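Local coordinates for protein (triosephosphate isomerase) (Thermotoga maritima, PDB 1B9B) that catalyses the interconversion of dihydroxyacetone phosphate and glyceraldehyde 3-phosphate, the isomerase step of glycolysis, in a thermophilic bacterium, using a TIM-barrel fold, at residues E38-S49 / L84-I93; I215-I224 / E245-V253. One frame throughout, in Å; residues are numbered along the deposited sequence.

Following the chain from the N terminus, the first segments reached are those of contact 1, where 84-93 returns to 38-49 and closes a loop that holds strand 61-64, the strand lying between 38-42 and 91-94 in the barrel. Contact 2 opens only after contact 1 has closed, so the two are in series and neither nest nor cross. It closes a shorter loop, 215-224 to 245-253, that carries strand 231-234 near the C terminus. Their centres lie about 23 Å apart. Contact 1 ties strand 38-42 to strand 91-94 and the start of helix 48-55 to the end of helix 81-87; contact 2 joins neighbouring helices of the outer layer.

Contact 1 (E38-S49 / L84-I93); sequences EIVVCPPFTALS and LQEIGVEYVI
The phenol OH of Tyr91 reaches the carboxylate of Glu38 and lies within weak hydrogen-bonding distance of both oxygens, with OH to OE1 at 3.1 Å and OH to OE2 at 3.2 Å. Carboxylate and ring planes stand 71° apart. Glu38 is held more firmly by its salt bridge from OE1 to Lys61, which probably helps to keep this buried acid charged; the tyrosine suits the spot because its ring fills apolar space while its hydroxyl meets the acid.

Next along the strand, Val40 lays CG2 over one face of the Tyr91 ring, 3.9 Å from the ring centroid and 25° off its normal, a CH-pi contact offset toward the rim. With CG1 anti to the backbone N (chi1 166°), the other branch, CG2, is the one set over the ring. Farther on, Cys42 SG meets Ile93 CD1 at 4.3 Å, a small apolar residue that leaves room for Ile93.

A second apolar patch lies beyond the end of strand 38-42 and before the start of 91-94. Leu48 CD1 packs against Leu84 CD2 at 3.6 Å, and Phe45 turns a ring edge to the same Leu84 methyl. Ile87 packs on the start of helix 48-55, its CD1 3.9 Å from Leu48 CB and its CG2 beside Ser49 CA. Gly88, with positive phi, completes a Schellman motif that ends helix 81-87 and turns the chain toward strand 91-94.

Strands 38-42 and 91-94 belong to the parallel TIM barrel but are not adjacent: the short axes of 38-42 and 91-93 approach to 8.5 Å, with strand 61-64 between them in sheet order. Val40 also touches Ala8 of strand 6-10 and Tyr91 touches Ile125 of strand 123-128, while Glu86 bonds backbone nitrogens of Ile17 and Ser18 of the second subunit.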
loop_
_atom_site.group_PDB
_atom_site.type_symbol
_atom_site.label_atom_id
_atom_site.label_comp_id
_atom_site.label_asym_id
_atom_site.label_seq_id
_atom_site.Cartn_x
_atom_site.Cartn_y
_atom_site.Cartn_z
ATOM N N GLU B 38 39.850 -2.621 -6.804
ATOM C CA GLU B 38 39.231 -3.462 -5.796
ATOM C C GLU B 38 38.222 -4.475 -6.265
ATOM O O GLU B 38 37.292 -4.158 -7.008
ATOM C CB GLU B 38 38.597 -2.584 -4.728
ATOM C CG GLU B 38 39.568 -1.584 -4.177
ATOM C CD GLU B 38 38.970 -0.745 -3.095
ATOM O OE1 GLU B 38 38.780 -1.273 -1.984
ATOM O OE2 GLU B 38 38.680 0.441 -3.360
ATOM N N ILE B 39 38.429 -5.710 -5.824
ATOM C CA ILE B 39 37.521 -6.796 -6.145
ATOM C C ILE B 39 36.763 -6.998 -4.837
ATOM O O ILE B 39 37.367 -7.097 -3.766
ATOM C CB ILE B 39 38.260 -8.119 -6.512
ATOM C CG1 ILE B 39 39.529 -7.833 -7.318
ATOM C CG2 ILE B 39 37.339 -9.007 -7.336
ATOM C CD1 ILE B 39 40.705 -7.374 -6.471
ATOM N N VAL B 40 35.440 -7.032 -4.918
ATOM C CA VAL B 40 34.625 -7.207 -3.731
ATOM C C VAL B 40 33.698 -8.386 -3.915
ATOM O O VAL B 40 33.027 -8.513 -4.941
ATOM C CB VAL B 40 33.783 -5.936 -3.439
ATOM C CG1 VAL B 40 32.699 -6.245 -2.413
ATOM C CG2 VAL B 40 34.686 -4.820 -2.922
ATOM N N VAL B 41 33.679 -9.257 -2.914
ATOM C CA VAL B 41 32.817 -10.428 -2.940
ATOM C C VAL B 41 31.725 -10.208 -1.894
ATOM O O VAL B 41 32.004 -9.725 -0.791
ATOM C CB VAL B 41 33.618 -11.701 -2.613
ATOM C CG1 VAL B 41 34.656 -11.949 -3.697
ATOM C CG2 VAL B 41 34.303 -11.548 -1.270
ATOM N N CYS B 42 30.485 -10.544 -2.244
ATOM C CA CYS B 42 29.365 -10.355 -1.328
ATOM C C CYS B 42 28.544 -11.617 -1.090
ATOM O O CYS B 42 27.521 -11.843 -1.746
ATOM C CB CYS B 42 28.447 -9.248 -1.847
ATOM S SG CYS B 42 29.267 -7.664 -2.024
ATOM N N PRO B 43 28.986 -12.459 -0.148
ATOM C CA PRO B 43 28.281 -13.704 0.175
ATOM C C PRO B 43 27.096 -13.460 1.113
ATOM O O PRO B 43 26.983 -12.385 1.699
ATOM C CB PRO B 43 29.371 -14.549 0.827
ATOM C CG PRO B 43 30.211 -13.522 1.522
ATOM C CD PRO B 43 30.309 -12.415 0.506
ATOM N N PRO B 44 26.190 -14.450 1.250
ATOM C CA PRO B 44 25.019 -14.329 2.130
ATOM C C PRO B 44 25.473 -14.254 3.584
ATOM O O PRO B 44 26.522 -14.789 3.932
ATOM C CB PRO B 44 24.242 -15.609 1.848
ATOM C CG PRO B 44 24.595 -15.913 0.429
ATOM C CD PRO B 44 26.077 -15.646 0.398
ATOM N N PHE B 45 24.691 -13.592 4.430
ATOM C CA PHE B 45 25.039 -13.458 5.848
ATOM C C PHE B 45 25.559 -14.758 6.460
ATOM O O PHE B 45 26.624 -14.784 7.081
ATOM C CB PHE B 45 23.825 -13.008 6.662
ATOM C CG PHE B 45 23.312 -11.659 6.296
ATOM C CD1 PHE B 45 24.135 -10.538 6.398
ATOM C CD2 PHE B 45 21.999 -11.498 5.881
ATOM C CE1 PHE B 45 23.654 -9.271 6.094
ATOM C CE2 PHE B 45 21.507 -10.240 5.574
ATOM C CZ PHE B 45 22.336 -9.122 5.682
ATOM N N THR B 46 24.786 -15.828 6.293
ATOM C CA THR B 46 25.137 -17.134 6.832
ATOM C C THR B 46 26.608 -17.465 6.635
ATOM O O THR B 46 27.260 -17.972 7.548
ATOM C CB THR B 46 24.297 -18.248 6.179
ATOM O OG1 THR B 46 24.539 -18.272 4.765
ATOM C CG2 THR B 46 22.817 -18.023 6.445
ATOM N N ALA B 47 27.130 -17.153 5.451
ATOM C CA ALA B 47 28.519 -17.455 5.116
ATOM C C ALA B 47 29.517 -16.298 5.080
ATOM O O ALA B 47 30.405 -16.289 4.238
ATOM C CB ALA B 47 28.557 -18.179 3.788
ATOM N N LEU B 48 29.402 -15.333 5.982
ATOM C CA LEU B 48 30.346 -14.221 5.966
ATOM C C LEU B 48 31.552 -14.483 6.837
ATOM O O LEU B 48 32.676 -14.223 6.435
ATOM C CB LEU B 48 29.685 -12.922 6.431
ATOM C CG LEU B 48 28.635 -12.282 5.525
ATOM C CD1 LEU B 48 28.114 -11.023 6.194
ATOM C CD2 LEU B 48 29.234 -11.954 4.175
ATOM N N SER B 49 31.308 -14.981 8.039
ATOM C CA SER B 49 32.377 -15.272 8.989
ATOM C C SER B 49 33.420 -16.221 8.422
ATOM O O SER B 49 34.617 -16.049 8.643
ATOM C CB SER B 49 31.795 -15.881 10.269
ATOM O OG SER B 49 32.824 -16.390 11.102
ATOM N N LEU B 84 28.215 -6.573 11.073
ATOM C CA LEU B 84 28.995 -6.639 9.839
ATOM C C LEU B 84 30.405 -6.108 10.051
ATOM O O LEU B 84 31.378 -6.640 9.510
ATOM C CB LEU B 84 28.311 -5.829 8.742
ATOM C CG LEU B 84 27.043 -6.466 8.178
ATOM C CD1 LEU B 84 26.438 -5.587 7.107
ATOM C CD2 LEU B 84 27.377 -7.828 7.601
ATOM N N GLN B 85 30.514 -5.053 10.847
ATOM C CA GLN B 85 31.815 -4.464 11.121
ATOM C C GLN B 85 32.755 -5.399 11.878
ATOM O O GLN B 85 33.962 -5.354 11.676
ATOM C CB GLN B 85 31.653 -3.162 11.896
ATOM C CG GLN B 85 32.964 -2.584 12.343
ATOM C CD GLN B 85 32.819 -1.183 12.854
ATOM O OE1 GLN B 85 32.057 -0.926 13.786
ATOM N NE2 GLN B 85 33.550 -0.255 12.245
ATOM N N GLU B 86 32.216 -6.235 12.758
ATOM C CA GLU B 86 33.054 -7.169 13.502
ATOM C C GLU B 86 33.729 -8.140 12.530
ATOM O O GLU B 86 34.949 -8.312 12.552
ATOM C CB GLU B 86 32.218 -7.958 14.510
ATOM C CG GLU B 86 32.956 -9.147 15.106
ATOM C CD GLU B 86 32.042 -10.118 15.825
ATOM O OE1 GLU B 86 31.009 -10.510 15.246
ATOM O OE2 GLU B 86 32.364 -10.496 16.966
ATOM N N ILE B 87 32.921 -8.762 11.674
ATOM C CA ILE B 87 33.409 -9.726 10.688
ATOM C C ILE B 87 34.390 -9.111 9.698
ATOM O O ILE B 87 35.078 -9.829 8.976
ATOM C CB ILE B 87 32.247 -10.332 9.864
ATOM C CG1 ILE B 87 31.190 -10.924 10.804
ATOM C CG2 ILE B 87 32.793 -11.385 8.887
ATOM C CD1 ILE B 87 29.970 -11.470 10.090
ATOM N N GLY B 88 34.445 -7.784 9.647
ATOM C CA GLY B 88 35.355 -7.133 8.724
ATOM C C GLY B 88 34.782 -6.876 7.338
ATOM O O GLY B 88 35.479 -7.012 6.335
ATOM N N VAL B 89 33.504 -6.517 7.276
ATOM C CA VAL B 89 32.854 -6.216 6.006
ATOM C C VAL B 89 33.233 -4.770 5.677
ATOM O O VAL B 89 33.279 -3.922 6.572
ATOM C CB VAL B 89 31.315 -6.337 6.134
ATOM C CG1 VAL B 89 30.638 -5.996 4.819
ATOM C CG2 VAL B 89 30.945 -7.741 6.558
ATOM N N GLU B 90 33.528 -4.488 4.411
ATOM C CA GLU B 90 33.900 -3.133 4.006
ATOM C C GLU B 90 32.858 -2.477 3.104
ATOM O O GLU B 90 32.706 -1.257 3.094
ATOM C CB GLU B 90 35.260 -3.146 3.305
ATOM C CG GLU B 90 36.434 -3.231 4.266
ATOM C CD GLU B 90 37.774 -3.271 3.557
ATOM O OE1 GLU B 90 38.125 -4.336 3.007
ATOM O OE2 GLU B 90 38.472 -2.236 3.541
ATOM N N TYR B 91 32.138 -3.296 2.351
ATOM C CA TYR B 91 31.119 -2.793 1.451
ATOM C C TYR B 91 29.768 -3.394 1.757
ATOM O O TYR B 91 29.671 -4.546 2.178
ATOM C CB TYR B 91 31.485 -3.100 -0.001
ATOM C CG TYR B 91 32.670 -2.313 -0.495
ATOM C CD1 TYR B 91 33.973 -2.668 -0.135
ATOM C CD2 TYR B 91 32.489 -1.185 -1.292
ATOM C CE1 TYR B 91 35.066 -1.912 -0.557
ATOM C CE2 TYR B 91 33.573 -0.425 -1.717
ATOM C CZ TYR B 91 34.856 -0.790 -1.347
ATOM O OH TYR B 91 35.920 -0.022 -1.763
ATOM N N VAL B 92 28.728 -2.599 1.541
ATOM C CA VAL B 92 27.368 -3.038 1.769
ATOM C C VAL B 92 26.493 -2.564 0.620
ATOM O O VAL B 92 26.389 -1.360 0.366
ATOM C CB VAL B 92 26.785 -2.452 3.065
ATOM C CG1 VAL B 92 25.340 -2.836 3.176
ATOM C CG2 VAL B 92 27.556 -2.941 4.263
ATOM N N ILE B 93 25.877 -3.503 -0.086
ATOM C CA ILE B 93 24.990 -3.136 -1.175
ATOM C C ILE B 93 23.760 -2.579 -0.484
ATOM O O ILE B 93 23.285 -3.155 0.487
ATOM C CB ILE B 93 24.580 -4.364 -2.010
ATOM C CG1 ILE B 93 25.817 -4.966 -2.677
ATOM C CG2 ILE B 93 23.546 -3.967 -3.049
ATOM C CD1 ILE B 93 25.543 -6.215 -3.476
#

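Contact 2 (I215-I224 / E245-V253); sequences IKPDNFLGLI and ELARIMRGV
Helix 245-251 runs beside a turn at 217-220 and the weakly bonded helix 221-224, with CA atoms as near as 5.4 Å between Pro217 and Leu246. In the TIM barrel these belong to the outer helical layer, one before and one after strand 231-234 in the chain.

Phe220 is the central wedge. Its CG is anti to the backbone N (chi1 -175°), which carries the ring toward helix 245-251, where Met250 meets the rim in a Met-aromatic contact; SD lies 5.1 Å from the ring centroid and 83° off the normal. Leu246 CD2 reaches Phe220 CB at 3.7 Å, and Ile249 CG2 comes obliquely to the same ring. Replacing Phe220 by an alanine would probably open a gap between Leu246, Ile249 and Met250 and leave the methionine sulfur without its aromatic partner.

Branched aliphatics fill the flanks. Ile249 CG2 packs on Leu221 CD2 at 3.8 Å, and Ile224 CG2 lies at the same distance from Met250 CG. The flexible thioether of Met250 can follow an uneven surface, and Met250 also touches Leu5, Leu7 and Phe37. At the solvent-facing margin, the extended Glu245 brings OE2 of its carboxylate against CB of Pro217, the two side chains crossing at a slant; the rigid backbone of the proline suits the start of the turn.

No hydrogen bond crosses the contact, so shape does the joining. The turn is pinned from within: Lys216 N donates to Asn219 OD1 over 3.0 Å, the N-H...acceptor angle being 152°.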
loop_
_atom_site.group_PDB
_atom_site.type_symbol
_atom_site.label_atom_id
_atom_site.label_comp_id
_atom_site.label_asym_id
_atom_site.label_seq_id
_atom_site.Cartn_x
_atom_site.Cartn_y
_atom_site.Cartn_z
ATOM N N ILE B 215 26.308 -7.756 -16.896
ATOM C CA ILE B 215 27.744 -7.836 -17.108
ATOM C C ILE B 215 28.248 -9.253 -17.349
ATOM O O ILE B 215 28.334 -10.053 -16.422
ATOM C CB ILE B 215 28.517 -7.266 -15.902
ATOM C CG1 ILE B 215 28.116 -5.807 -15.662
ATOM C CG2 ILE B 215 30.012 -7.390 -16.147
ATOM C CD1 ILE B 215 28.720 -5.196 -14.410
ATOM N N LYS B 216 28.576 -9.560 -18.601
ATOM C CA LYS B 216 29.117 -10.867 -18.965
ATOM C C LYS B 216 30.604 -10.670 -19.251
ATOM O O LYS B 216 31.058 -9.538 -19.421
ATOM C CB LYS B 216 28.405 -11.416 -20.198
ATOM C CG LYS B 216 27.102 -12.110 -19.873
ATOM C CD LYS B 216 26.355 -12.502 -21.134
ATOM C CE LYS B 216 25.220 -13.463 -20.820
ATOM N NZ LYS B 216 24.294 -12.917 -19.790
ATOM N N PRO B 217 31.384 -11.761 -19.312
ATOM C CA PRO B 217 32.822 -11.633 -19.578
ATOM C C PRO B 217 33.190 -11.070 -20.958
ATOM O O PRO B 217 34.296 -10.553 -21.146
ATOM C CB PRO B 217 33.335 -13.055 -19.358
ATOM C CG PRO B 217 32.184 -13.885 -19.826
ATOM C CD PRO B 217 30.999 -13.179 -19.202
ATOM N N ASP B 218 32.265 -11.153 -21.912
ATOM C CA ASP B 218 32.517 -10.652 -23.262
ATOM C C ASP B 218 32.233 -9.156 -23.432
ATOM O O ASP B 218 33.087 -8.404 -23.912
ATOM C CB ASP B 218 31.679 -11.429 -24.273
ATOM C CG ASP B 218 30.196 -11.263 -24.041
ATOM O OD1 ASP B 218 29.714 -11.740 -22.992
ATOM O OD2 ASP B 218 29.520 -10.647 -24.898
ATOM N N ASN B 219 31.034 -8.731 -23.040
ATOM C CA ASN B 219 30.625 -7.334 -23.171
ATOM C C ASN B 219 31.276 -6.395 -22.167
ATOM O O ASN B 219 31.444 -5.211 -22.428
ATOM C CB ASN B 219 29.103 -7.219 -23.048
ATOM C CG ASN B 219 28.588 -7.744 -21.726
ATOM O OD1 ASN B 219 29.158 -7.458 -20.678
ATOM N ND2 ASN B 219 27.500 -8.507 -21.765
ATOM N N PHE B 220 31.652 -6.919 -21.017
ATOM C CA PHE B 220 32.251 -6.077 -20.000
ATOM C C PHE B 220 33.360 -5.136 -20.484
ATOM O O PHE B 220 33.564 -4.068 -19.908
ATOM C CB PHE B 220 32.779 -6.928 -18.852
ATOM C CG PHE B 220 33.295 -6.122 -17.713
ATOM C CD1 PHE B 220 32.456 -5.245 -17.039
ATOM C CD2 PHE B 220 34.629 -6.205 -17.336
ATOM C CE1 PHE B 220 32.937 -4.457 -16.007
ATOM C CE2 PHE B 220 35.125 -5.419 -16.299
ATOM C CZ PHE B 220 34.277 -4.543 -15.633
ATOM N N LEU B 221 34.078 -5.519 -21.535
ATOM C CA LEU B 221 35.160 -4.678 -22.046
ATOM C C LEU B 221 34.583 -3.415 -22.694
ATOM O O LEU B 221 35.160 -2.329 -22.598
ATOM C CB LEU B 221 36.007 -5.475 -23.056
ATOM C CG LEU B 221 37.328 -4.938 -23.639
ATOM C CD1 LEU B 221 37.038 -4.012 -24.812
ATOM C CD2 LEU B 221 38.157 -4.241 -22.559
ATOM N N GLY B 222 33.429 -3.558 -23.336
ATOM C CA GLY B 222 32.805 -2.423 -23.988
ATOM C C GLY B 222 32.169 -1.431 -23.035
ATOM O O GLY B 222 31.651 -0.407 -23.464
ATOM N N LEU B 223 32.200 -1.725 -21.742
ATOM C CA LEU B 223 31.613 -0.835 -20.755
ATOM C C LEU B 223 32.682 -0.135 -19.927
ATOM O O LEU B 223 32.708 1.089 -19.870
ATOM C CB LEU B 223 30.658 -1.612 -19.851
ATOM C CG LEU B 223 29.419 -2.181 -20.555
ATOM C CD1 LEU B 223 28.807 -3.264 -19.706
ATOM C CD2 LEU B 223 28.405 -1.093 -20.825
ATOM N N ILE B 224 33.572 -0.890 -19.294
ATOM C CA ILE B 224 34.610 -0.258 -18.478
ATOM C C ILE B 224 35.445 0.749 -19.243
ATOM O O ILE B 224 36.130 1.575 -18.643
ATOM C CB ILE B 224 35.576 -1.287 -17.847
ATOM C CG1 ILE B 224 35.656 -2.538 -18.719
ATOM C CG2 ILE B 224 35.155 -1.585 -16.419
ATOM C CD1 ILE B 224 36.290 -2.301 -20.069
ATOM N N GLU B 245 37.655 -13.860 -14.741
ATOM C CA GLU B 245 37.926 -13.434 -16.106
ATOM C C GLU B 245 37.728 -11.920 -16.143
ATOM O O GLU B 245 38.632 -11.164 -16.508
ATOM C CB GLU B 245 36.940 -14.117 -17.052
ATOM C CG GLU B 245 37.460 -14.353 -18.460
ATOM C CD GLU B 245 36.442 -15.063 -19.342
ATOM O OE1 GLU B 245 35.892 -16.100 -18.906
ATOM O OE2 GLU B 245 36.199 -14.587 -20.475
ATOM N N LEU B 246 36.528 -11.492 -15.754
ATOM C CA LEU B 246 36.176 -10.079 -15.708
ATOM C C LEU B 246 37.274 -9.318 -14.992
ATOM O O LEU B 246 37.709 -8.266 -15.447
ATOM C CB LEU B 246 34.876 -9.886 -14.940
ATOM C CG LEU B 246 33.647 -10.577 -15.508
ATOM C CD1 LEU B 246 32.491 -10.455 -14.531
ATOM C CD2 LEU B 246 33.303 -9.951 -16.837
ATOM N N ALA B 247 37.709 -9.857 -13.861
ATOM C CA ALA B 247 38.759 -9.227 -13.073
ATOM C C ALA B 247 40.014 -9.044 -13.917
ATOM O O ALA B 247 40.776 -8.094 -13.720
ATOM C CB ALA B 247 39.068 -10.074 -11.837
ATOM N N ARG B 248 40.218 -9.965 -14.858
ATOM C CA ARG B 248 41.377 -9.930 -15.746
ATOM C C ARG B 248 41.210 -8.753 -16.695
ATOM O O ARG B 248 42.086 -7.889 -16.792
ATOM C CB ARG B 248 41.472 -11.233 -16.554
ATOM C CG ARG B 248 42.849 -11.905 -16.522
ATOM C CD ARG B 248 42.862 -13.121 -15.597
ATOM N NE ARG B 248 44.172 -13.323 -14.981
ATOM C CZ ARG B 248 44.463 -14.289 -14.112
ATOM N NH1 ARG B 248 43.536 -15.169 -13.743
ATOM N NH2 ARG B 248 45.683 -14.366 -13.597
ATOM N N ILE B 249 40.072 -8.736 -17.385
ATOM C CA ILE B 249 39.724 -7.681 -18.329
ATOM C C ILE B 249 39.961 -6.297 -17.730
ATOM O O ILE B 249 40.669 -5.465 -18.304
ATOM C CB ILE B 249 38.250 -7.794 -18.728
ATOM C CG1 ILE B 249 37.996 -9.178 -19.325
ATOM C CG2 ILE B 249 37.884 -6.694 -19.696
ATOM C CD1 ILE B 249 36.555 -9.451 -19.667
ATOM N N MET B 250 39.366 -6.054 -16.570
ATOM C CA MET B 250 39.515 -4.779 -15.898
ATOM C C MET B 250 40.974 -4.388 -15.667
ATOM O O MET B 250 41.313 -3.200 -15.643
ATOM C CB MET B 250 38.777 -4.807 -14.559
ATOM C CG MET B 250 37.454 -4.060 -14.578
ATOM S SD MET B 250 36.811 -3.731 -12.928
ATOM C CE MET B 250 38.260 -2.989 -12.163
ATOM N N ARG B 251 41.835 -5.385 -15.497
ATOM C CA ARG B 251 43.249 -5.130 -15.252
ATOM C C ARG B 251 43.927 -4.574 -16.505
ATOM O O ARG B 251 44.936 -3.864 -16.427
ATOM C CB ARG B 251 43.935 -6.423 -14.814
ATOM C CG ARG B 251 45.110 -6.210 -13.888
ATOM C CD ARG B 251 46.157 -5.310 -14.513
ATOM N NE ARG B 251 47.328 -5.155 -13.658
ATOM C CZ ARG B 251 48.001 -6.173 -13.127
ATOM N NH1 ARG B 251 47.619 -7.428 -13.359
ATOM N NH2 ARG B 251 49.070 -5.938 -12.372
ATOM N N GLY B 252 43.352 -4.895 -17.661
ATOM C CA GLY B 252 43.905 -4.436 -18.919
ATOM C C GLY B 252 43.309 -3.114 -19.341
ATOM O O GLY B 252 42.951 -2.924 -20.503
ATOM N N VAL B 253 43.198 -2.196 -18.389
ATOM C CA VAL B 253 42.635 -0.882 -18.647
ATOM C C VAL B 253 43.230 0.034 -17.603
ATOM O O VAL B 253 42.767 1.151 -17.391
ATOM C CB VAL B 253 41.101 -0.897 -18.509
ATOM C CG1 VAL B 253 40.549 0.478 -18.713
ATOM C CG2 VAL B 253 40.493 -1.833 -19.540
#